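PDB 2WB7: PT26-6P from Thermococcus sp., which is of unknown function but is encoded by a mobile extrachromosomal element of euryarchaea and combines two immunoglobulin-like domains with a helical domain. Local coordinates for residues 75-80 and 116-121; 255-260 and 375-380; 266-271 and 284-289. All coordinates share one frame; numbering follows the deposited sequence.

Contact 1: residues 75-80 and 116-121; sequences IPNQPV and GYIADT
This contact marks the end of an antiparallel strand pairing in the first immunoglobulin-like domain. Strand 66-75 stops at Ile75, and strand 120-129 starts at Asp120. These two residues form a hydrogen-bonded pair, while residues 76-80 and 116-119 run on as loops.

Two backbone hydrogen bonds join the pair. Ile75 N donates to Asp120 O at 2.8 Å, from about 30° above the carbonyl plane. In return, Asp120 N donates to Ile75 O at 2.9 Å, in the carbonyl plane and on a lone pair. Ile75 O also receives a CA-H...O contact from Ala119 CA at 3.2 Å, so one carbonyl meets two successive residues.

The polar side chains bond locally. Asp120 OD1 accepts Thr121 N, and the carboxylate leads away from 75-80. Asp120 OD2 lies at the edge of the Tyr117 ring, in its plane. Asn77 OD1 takes a weak bond from Gln78 N. Tyr117 OH bonds to Arg113 N, beyond the contact.

The rest is van der Waals packing. The buried Ile75 crosses Tyr117 obliquely, with CG1 3.7 Å from Tyr117 CB, and the ring then leads away. Ile118 starts out pointing away from 75-80. Its CG1 is anti to the backbone N (chi1 -175°), and CD1 returns to within 3.4 Å of Gln78 CB. At the exposed side the Ala119 methyl meets the middle of the Asn77 amide: Ala119 CB is 3.5 Å from Asn77 CG, 3.6 Å from Asn77 ND2 and 3.7 Å from Asn77 OD1.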
loop_
_atom_site.group_PDB
_atom_site.type_symbol
_atom_site.label_atom_id
_atom_site.label_comp_id
_atom_site.label_asym_id
_atom_site.label_seq_id
_atom_site.Cartn_x
_atom_site.Cartn_y
_atom_site.Cartn_z
ATOM N N ILE A 75 4.760 0.032 -40.490
ATOM C CA ILE A 75 4.793 -0.399 -41.876
ATOM C C ILE A 75 5.954 0.311 -42.586
ATOM O O ILE A 75 5.891 1.513 -42.824
ATOM C CB ILE A 75 3.476 -0.087 -42.597
ATOM C CG1 ILE A 75 2.279 -0.245 -41.648
ATOM C CG2 ILE A 75 3.332 -0.948 -43.830
ATOM C CD1 ILE A 75 2.108 -1.609 -41.075
ATOM N N PRO A 76 7.026 -0.435 -42.913
ATOM C CA PRO A 76 8.146 0.207 -43.594
ATOM C C PRO A 76 7.762 0.585 -45.017
ATOM O O PRO A 76 6.909 -0.068 -45.617
ATOM C CB PRO A 76 9.228 -0.875 -43.616
ATOM C CG PRO A 76 8.549 -2.166 -43.291
ATOM C CD PRO A 76 7.139 -1.902 -42.886
ATOM N N ASN A 77 8.375 1.633 -45.548
ATOM C CA ASN A 77 8.118 2.043 -46.920
ATOM C C ASN A 77 8.401 0.917 -47.920
ATOM O O ASN A 77 9.176 0.015 -47.630
ATOM C CB ASN A 77 8.969 3.264 -47.262
ATOM C CG ASN A 77 8.261 4.213 -48.188
ATOM O OD1 ASN A 77 7.446 3.801 -49.018
ATOM N ND2 ASN A 77 8.550 5.499 -48.044
ATOM N N GLN A 78 7.791 0.971 -49.102
ATOM C CA GLN A 78 8.049 -0.044 -50.128
ATOM C C GLN A 78 8.673 0.537 -51.411
ATOM O O GLN A 78 8.473 1.712 -51.735
ATOM C CB GLN A 78 6.750 -0.781 -50.469
ATOM C CG GLN A 78 6.831 -2.287 -50.278
ATOM C CD GLN A 78 7.015 -2.663 -48.813
ATOM O OE1 GLN A 78 6.218 -2.272 -47.953
ATOM N NE2 GLN A 78 8.072 -3.411 -48.521
ATOM N N PRO A 79 9.435 -0.291 -52.147
ATOM C CA PRO A 79 9.847 0.095 -53.498
ATOM C C PRO A 79 8.620 0.467 -54.338
ATOM O O PRO A 79 8.653 1.443 -55.082
ATOM C CB PRO A 79 10.484 -1.179 -54.051
ATOM C CG PRO A 79 10.926 -1.943 -52.844
ATOM C CD PRO A 79 9.928 -1.626 -51.767
ATOM N N VAL A 80 7.540 -0.301 -54.213
ATOM C CA VAL A 80 6.317 0.002 -54.956
ATOM C C VAL A 80 5.205 0.607 -54.081
ATOM O O VAL A 80 4.639 -0.064 -53.207
ATOM C CB VAL A 80 5.777 -1.238 -55.717
ATOM C CG1 VAL A 80 4.744 -0.811 -56.754
ATOM C CG2 VAL A 80 6.916 -1.999 -56.377
ATOM N N GLY A 116 -5.460 -0.861 -46.613
ATOM C CA GLY A 116 -4.115 -1.275 -46.225
ATOM C C GLY A 116 -3.218 -0.073 -45.950
ATOM O O GLY A 116 -3.680 1.070 -45.965
ATOM N N TYR A 117 -1.933 -0.333 -45.707
ATOM C CA TYR A 117 -1.012 0.681 -45.221
ATOM C C TYR A 117 0.273 0.630 -46.007
ATOM O O TYR A 117 0.721 -0.445 -46.383
ATOM C CB TYR A 117 -0.667 0.428 -43.741
ATOM C CG TYR A 117 -1.855 0.525 -42.808
ATOM C CD1 TYR A 117 -2.585 -0.601 -42.468
ATOM C CD2 TYR A 117 -2.256 1.748 -42.289
ATOM C CE1 TYR A 117 -3.672 -0.513 -41.635
ATOM C CE2 TYR A 117 -3.341 1.849 -41.454
ATOM C CZ TYR A 117 -4.047 0.715 -41.131
ATOM O OH TYR A 117 -5.134 0.787 -40.305
ATOM N N ILE A 118 0.881 1.787 -46.237
ATOM C CA ILE A 118 2.257 1.820 -46.707
ATOM C C ILE A 118 2.997 2.951 -46.013
ATOM O O ILE A 118 2.403 3.977 -45.731
ATOM C CB ILE A 118 2.337 1.979 -48.236
ATOM C CG1 ILE A 118 3.797 1.895 -48.688
ATOM C CG2 ILE A 118 1.655 3.278 -48.684
ATOM C CD1 ILE A 118 3.975 1.131 -49.974
ATOM N N ALA A 119 4.282 2.752 -45.727
ATOM C CA ALA A 119 5.076 3.720 -44.949
ATOM C C ALA A 119 4.243 4.439 -43.879
ATOM O O ALA A 119 3.838 5.585 -44.064
ATOM C CB ALA A 119 5.749 4.726 -45.868
ATOM N N ASP A 120 4.001 3.761 -42.757
ATOM C CA ASP A 120 3.084 4.257 -41.734
ATOM C C ASP A 120 3.383 3.704 -40.348
ATOM O O ASP A 120 4.186 2.776 -40.198
ATOM C CB ASP A 120 1.652 3.891 -42.096
ATOM C CG ASP A 120 0.695 4.995 -41.772
ATOM O OD1 ASP A 120 1.105 5.880 -40.979
ATOM O OD2 ASP A 120 -0.440 4.988 -42.311
ATOM N N THR A 121 2.727 4.266 -39.334
ATOM C CA THR A 121 2.901 3.808 -37.958
ATOM C C THR A 121 1.576 3.688 -37.239
ATOM O O THR A 121 0.753 4.595 -37.278
ATOM C CB THR A 121 3.788 4.746 -37.156
ATOM O OG1 THR A 121 5.128 4.640 -37.625
ATOM C CG2 THR A 121 3.749 4.353 -35.707
#

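Contact 2: residues 255-260 and 375-380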
loop_
_atom_site.group_PDB
_atom_site.type_symbol
_atom_site.label_atom_id
_atom_site.label_comp_id
_atom_site.label_asym_id
_atom_site.label_seq_id
_atom_site.Cartn_x
_atom_site.Cartn_y
_atom_site.Cartn_z
ATOM N N TYR A 255 -2.415 7.271 8.897
ATOM C CA TYR A 255 -1.591 6.132 9.289
ATOM C C TYR A 255 -0.792 5.642 8.092
ATOM O O TYR A 255 -1.240 5.752 6.951
ATOM C CB TYR A 255 -2.456 5.003 9.887
ATOM C CG TYR A 255 -2.572 5.060 11.399
ATOM C CD1 TYR A 255 -3.558 5.817 12.023
ATOM C CD2 TYR A 255 -1.682 4.360 12.202
ATOM C CE1 TYR A 255 -3.647 5.869 13.398
ATOM C CE2 TYR A 255 -1.763 4.404 13.566
ATOM C CZ TYR A 255 -2.739 5.150 14.159
ATOM O OH TYR A 255 -2.798 5.178 15.528
ATOM N N GLN A 256 0.400 5.121 8.335
ATOM C CA GLN A 256 1.040 4.347 7.292
ATOM C C GLN A 256 0.130 3.127 7.080
ATOM O O GLN A 256 -0.502 2.638 8.032
ATOM C CB GLN A 256 2.452 3.912 7.697
ATOM C CG GLN A 256 3.443 5.034 7.983
ATOM C CD GLN A 256 3.745 5.881 6.768
ATOM O OE1 GLN A 256 3.676 5.418 5.625
ATOM N NE2 GLN A 256 4.089 7.141 7.006
ATOM N N ASN A 257 0.038 2.651 5.838
ATOM C CA ASN A 257 -0.680 1.417 5.538
ATOM C C ASN A 257 0.286 0.410 4.940
ATOM O O ASN A 257 1.201 0.781 4.225
ATOM C CB ASN A 257 -1.789 1.658 4.508
ATOM C CG ASN A 257 -3.033 2.269 5.101
ATOM O OD1 ASN A 257 -3.238 3.472 5.019
ATOM N ND2 ASN A 257 -3.878 1.446 5.685
ATOM N N LYS A 258 0.061 -0.869 5.210
ATOM C CA LYS A 258 0.736 -1.932 4.497
ATOM C C LYS A 258 -0.181 -2.341 3.336
ATOM O O LYS A 258 -1.367 -2.573 3.538
ATOM C CB LYS A 258 0.942 -3.105 5.443
ATOM C CG LYS A 258 2.139 -3.982 5.126
ATOM C CD LYS A 258 1.945 -5.394 5.673
ATOM C CE LYS A 258 1.041 -5.432 6.923
ATOM N NZ LYS A 258 0.742 -6.850 7.392
ATOM N N TYR A 259 0.352 -2.410 2.122
ATOM C CA TYR A 259 -0.477 -2.671 0.941
ATOM C C TYR A 259 -0.150 -3.994 0.274
ATOM O O TYR A 259 1.002 -4.402 0.270
ATOM C CB TYR A 259 -0.271 -1.586 -0.110
ATOM C CG TYR A 259 -0.698 -0.199 0.285
ATOM C CD1 TYR A 259 0.241 0.737 0.699
ATOM C CD2 TYR A 259 -2.032 0.184 0.215
ATOM C CE1 TYR A 259 -0.145 2.020 1.056
ATOM C CE2 TYR A 259 -2.431 1.450 0.568
ATOM C CZ TYR A 259 -1.483 2.372 0.979
ATOM O OH TYR A 259 -1.862 3.647 1.336
ATOM N N ALA A 260 -1.164 -4.637 -0.309
ATOM C CA ALA A 260 -0.966 -5.750 -1.226
ATOM C C ALA A 260 -2.010 -5.648 -2.337
ATOM O O ALA A 260 -3.119 -5.168 -2.096
ATOM C CB ALA A 260 -1.090 -7.082 -0.504
ATOM N N LEU A 375 -7.387 -4.751 -3.815
ATOM C CA LEU A 375 -6.405 -4.096 -2.957
ATOM C C LEU A 375 -6.656 -4.449 -1.492
ATOM O O LEU A 375 -7.812 -4.573 -1.041
ATOM C CB LEU A 375 -6.432 -2.581 -3.133
ATOM C CG LEU A 375 -5.316 -1.819 -2.405
ATOM C CD1 LEU A 375 -4.003 -2.006 -3.096
ATOM C CD2 LEU A 375 -5.639 -0.341 -2.363
ATOM N N ALA A 376 -5.566 -4.638 -0.761
ATOM C CA ALA A 376 -5.643 -4.829 0.672
ATOM C C ALA A 376 -4.740 -3.779 1.283
ATOM O O ALA A 376 -3.628 -3.554 0.800
ATOM C CB ALA A 376 -5.184 -6.234 1.062
ATOM N N ALA A 377 -5.221 -3.119 2.323
ATOM C CA ALA A 377 -4.433 -2.085 2.965
ATOM C C ALA A 377 -4.699 -2.189 4.441
ATOM O O ALA A 377 -5.854 -2.148 4.878
ATOM C CB ALA A 377 -4.824 -0.702 2.455
ATOM N N GLU A 378 -3.631 -2.353 5.211
ATOM C CA GLU A 378 -3.768 -2.496 6.648
ATOM C C GLU A 378 -3.110 -1.317 7.370
ATOM O O GLU A 378 -1.894 -1.139 7.300
ATOM C CB GLU A 378 -3.197 -3.835 7.113
ATOM C CG GLU A 378 -3.014 -3.915 8.608
ATOM C CD GLU A 378 -2.535 -5.276 9.097
ATOM O OE1 GLU A 378 -2.361 -6.192 8.267
ATOM O OE2 GLU A 378 -2.342 -5.427 10.323
ATOM N N PRO A 379 -3.925 -0.493 8.045
ATOM C CA PRO A 379 -3.416 0.634 8.815
ATOM C C PRO A 379 -2.490 0.109 9.882
ATOM O O PRO A 379 -2.855 -0.819 10.604
ATOM C CB PRO A 379 -4.674 1.212 9.466
ATOM C CG PRO A 379 -5.792 0.772 8.597
ATOM C CD PRO A 379 -5.393 -0.578 8.086
HETATM N N MSE A 380 -1.291 0.672 9.969
HETATM C CA MSE A 380 -0.276 0.145 10.869
HETATM C C MSE A 380 -0.551 0.593 12.298
HETATM O O MSE A 380 0.240 1.311 12.909
HETATM C CB MSE A 380 1.096 0.590 10.389
HETATM C CG MSE A 380 1.466 0.001 9.036
HETATM SE SE MSE A 380 1.736 -1.889 9.211
HETATM C CE MSE A 380 3.550 -1.672 9.805
#
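Tyr255 sets its ring edge toward Met380 O, and its OH bonds to Gly236 O. Gln256 O accepts Met380 N at 2.9 Å in a nearly straight bond (165°). At Asn257, CG is anti to the carbonyl carbon, and ND2 sits 3.1 Å from Pro379 N. That nitrogen carries no hydrogen to share, and ND2 bonds instead to Thr270 OG1. Asn257 CB lies over one face of the Tyr259 ring.

Lys258 exchanges two backbone bonds with Glu378. Their side chains run side by side and end in a weak salt bridge, Lys258 NZ to Glu378 OE1 at 3.3 Å. The carboxylate is also held by Tyr152 OH and His354 ND1, and Lys258 makes a cation-pi contact with Trp156. Selenomethionine Met380 folds its SE to 4.0 Å from Lys258 CB.

Tyr259 brings CD2 to 3.7 Å from Ala377 CB, while its OH reaches Ile268 O. Ala260 closes the run with two backbone bonds to Ala376, and Leu375 CD1 approaches Ala260 O at 3.4 Å. This is regular antiparallel pairing inside a sheet: strands 253-261 and 370-379, the first and last of the eight in sequence, lie together within the second immunoglobulin-like domain.

Contact 3: residues 266-271 and 284-289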
loop_
_atom_site.group_PDB
_atom_site.type_symbol
_atom_site.label_atom_id
_atom_site.label_comp_id
_atom_site.label_asym_id
_atom_site.label_seq_id
_atom_site.Cartn_x
_atom_site.Cartn_y
_atom_site.Cartn_z
ATOM N N PHE A 266 -5.333 1.750 -7.942
ATOM C CA PHE A 266 -5.989 2.632 -6.983
ATOM C C PHE A 266 -5.389 2.494 -5.595
ATOM O O PHE A 266 -4.640 1.557 -5.330
ATOM C CB PHE A 266 -7.502 2.400 -6.945
ATOM C CG PHE A 266 -7.909 1.030 -6.472
ATOM C CD1 PHE A 266 -8.435 0.852 -5.212
ATOM C CD2 PHE A 266 -7.791 -0.077 -7.294
ATOM C CE1 PHE A 266 -8.823 -0.413 -4.785
ATOM C CE2 PHE A 266 -8.179 -1.329 -6.872
ATOM C CZ PHE A 266 -8.693 -1.503 -5.624
ATOM N N ILE A 267 -5.695 3.436 -4.716
ATOM C CA ILE A 267 -5.068 3.450 -3.402
ATOM C C ILE A 267 -6.078 3.677 -2.295
ATOM O O ILE A 267 -7.200 4.133 -2.527
ATOM C CB ILE A 267 -3.975 4.525 -3.296
ATOM C CG1 ILE A 267 -4.592 5.896 -3.021
ATOM C CG2 ILE A 267 -3.164 4.591 -4.568
ATOM C CD1 ILE A 267 -3.594 7.046 -3.112
ATOM N N ILE A 268 -5.681 3.320 -1.086
ATOM C CA ILE A 268 -6.481 3.593 0.081
ATOM C C ILE A 268 -5.650 4.416 1.049
ATOM O O ILE A 268 -4.525 4.028 1.409
ATOM C CB ILE A 268 -6.930 2.302 0.759
ATOM C CG1 ILE A 268 -7.859 1.516 -0.165
ATOM C CG2 ILE A 268 -7.609 2.607 2.087
ATOM C CD1 ILE A 268 -8.419 0.249 0.484
ATOM N N ILE A 269 -6.182 5.564 1.458
ATOM C CA ILE A 269 -5.539 6.339 2.511
ATOM C C ILE A 269 -6.320 6.118 3.802
ATOM O O ILE A 269 -7.563 6.078 3.780
ATOM C CB ILE A 269 -5.481 7.841 2.181
ATOM C CG1 ILE A 269 -4.531 8.086 1.017
ATOM C CG2 ILE A 269 -5.011 8.619 3.387
ATOM C CD1 ILE A 269 -3.206 7.373 1.167
ATOM N N THR A 270 -5.610 5.941 4.913
ATOM C CA THR A 270 -6.273 5.743 6.202
ATOM C C THR A 270 -6.020 6.912 7.125
ATOM O O THR A 270 -4.874 7.280 7.380
ATOM C CB THR A 270 -5.776 4.477 6.947
ATOM O OG1 THR A 270 -6.076 3.292 6.191
ATOM C CG2 THR A 270 -6.467 4.376 8.280
ATOM N N ALA A 271 -7.088 7.507 7.632
ATOM C CA ALA A 271 -6.962 8.409 8.754
ATOM C C ALA A 271 -7.737 7.782 9.901
ATOM O O ALA A 271 -8.818 7.228 9.695
ATOM C CB ALA A 271 -7.511 9.756 8.413
ATOM N N TYR A 284 -12.148 5.312 12.297
ATOM C CA TYR A 284 -11.369 5.192 11.069
ATOM C C TYR A 284 -12.099 5.886 9.955
ATOM O O TYR A 284 -13.315 5.967 9.968
ATOM C CB TYR A 284 -11.157 3.729 10.672
ATOM C CG TYR A 284 -10.257 2.946 11.610
ATOM C CD1 TYR A 284 -8.949 2.642 11.254
ATOM C CD2 TYR A 284 -10.727 2.505 12.854
ATOM C CE1 TYR A 284 -8.136 1.934 12.106
ATOM C CE2 TYR A 284 -9.915 1.792 13.722
ATOM C CZ TYR A 284 -8.626 1.516 13.350
ATOM O OH TYR A 284 -7.821 0.804 14.206
ATOM N N LYS A 285 -11.345 6.364 8.982
ATOM C CA LYS A 285 -11.905 7.011 7.809
ATOM C C LYS A 285 -10.990 6.605 6.646
ATOM O O LYS A 285 -9.778 6.870 6.671
ATOM C CB LYS A 285 -11.881 8.527 8.021
ATOM C CG LYS A 285 -13.103 9.293 7.525
ATOM C CD LYS A 285 -12.937 10.807 7.794
ATOM C CE LYS A 285 -14.262 11.562 7.720
ATOM N NZ LYS A 285 -14.671 11.929 6.312
ATOM N N PHE A 286 -11.546 5.937 5.644
ATOM C CA PHE A 286 -10.735 5.483 4.526
ATOM C C PHE A 286 -11.054 6.225 3.236
ATOM O O PHE A 286 -12.215 6.408 2.884
ATOM C CB PHE A 286 -10.933 3.993 4.292
ATOM C CG PHE A 286 -10.604 3.138 5.474
ATOM C CD1 PHE A 286 -11.583 2.811 6.410
ATOM C CD2 PHE A 286 -9.327 2.618 5.632
ATOM C CE1 PHE A 286 -11.287 1.994 7.504
ATOM C CE2 PHE A 286 -9.016 1.794 6.724
ATOM C CZ PHE A 286 -10.001 1.482 7.660
ATOM N N LEU A 287 -10.016 6.646 2.533
ATOM C CA LEU A 287 -10.175 7.261 1.232
ATOM C C LEU A 287 -9.842 6.232 0.163
ATOM O O LEU A 287 -8.794 5.580 0.226
ATOM C CB LEU A 287 -9.199 8.419 1.122
ATOM C CG LEU A 287 -9.353 9.299 -0.095
ATOM C CD1 LEU A 287 -10.818 9.601 -0.306
ATOM C CD2 LEU A 287 -8.611 10.561 0.165
ATOM N N ILE A 288 -10.729 6.064 -0.809
ATOM C CA ILE A 288 -10.440 5.204 -1.948
ATOM C C ILE A 288 -10.325 6.066 -3.203
ATOM O O ILE A 288 -11.263 6.747 -3.555
ATOM C CB ILE A 288 -11.534 4.145 -2.142
ATOM C CG1 ILE A 288 -11.677 3.281 -0.892
ATOM C CG2 ILE A 288 -11.206 3.249 -3.321
ATOM C CD1 ILE A 288 -12.708 2.186 -1.044
ATOM N N THR A 289 -9.173 6.050 -3.863
ATOM C CA THR A 289 -8.931 6.945 -5.006
ATOM C C THR A 289 -8.431 6.169 -6.200
ATOM O O THR A 289 -7.468 5.414 -6.080
ATOM C CB THR A 289 -7.815 7.979 -4.708
ATOM O OG1 THR A 289 -7.839 8.337 -3.326
ATOM C CG2 THR A 289 -7.982 9.231 -5.550
#
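The Phe286 ring is stacked with Phe308 of strand 301-314. Thr270 lies alongside it, with Thr270 OG1 3.3 Å from Phe286 CE2. Ile268 crosses obliquely and brings CG2 to 3.9 Å from Phe286 CD2. The Tyr284 ring receives Thr270 CG2 at its edge, near the ring plane, and Tyr284 OH shares a hydrogen bond with Tyr344 OH. Phe266 CD1 is 4.1 Å from Ile288 CG2, and Phe266 also touches Leu375.

Thr270 OG1 is anti to the carbonyl carbon (chi1 -63°), which sets it beside the Phe286 ring; its polar partner is Asn257. An alanine in place of Phe286 would remove the ring and with it the stack on Phe308, and would probably loosen the packing of Thr270 and Ile268.

The opposite side of the sheet carries a second row. Ile269 CB meets Leu287 CB at 3.9 Å, and Ile267 runs beside Thr289. Lys285 leads away to a cation-pi contact with Phe337.

Six backbone hydrogen bonds hold the two strands as an antiparallel hairpin. They come in pairs at Ile267-Thr289, Ile269-Leu287 and Ala271-Lys285. Leu287 N reaches Ile269 O at 2.8 Å, and the bond from Ala271 N to Lys285 O is nearly straight (173°). The backbone groups of these pairs thus satisfy one another in a buried setting, and the side chains add mainly apolar and aromatic packing.

Along the chain contact 1 comes first. Contact 2 then opens at 255-260, contact 3 follows entirely within the next stretch of chain, and contact 2 closes at 375-380. Contact 1 belongs to the first immunoglobulin-like domain. Its centre is about 51 Å from that of contact 2 and about 50 Å from that of contact 3, and it touches neither. Contacts 2 and 3 share the eight-stranded antiparallel sheet of the second such domain, with centres about 9 Å apart. Strands 253-261 and 266-272 are neighbours there, so four adjacent strands are tied: 370-379, 253-261, 266-272 and 281-290. Contact 1 thus lies far out in the elongated chain, contacts 2 and 3 near its centre.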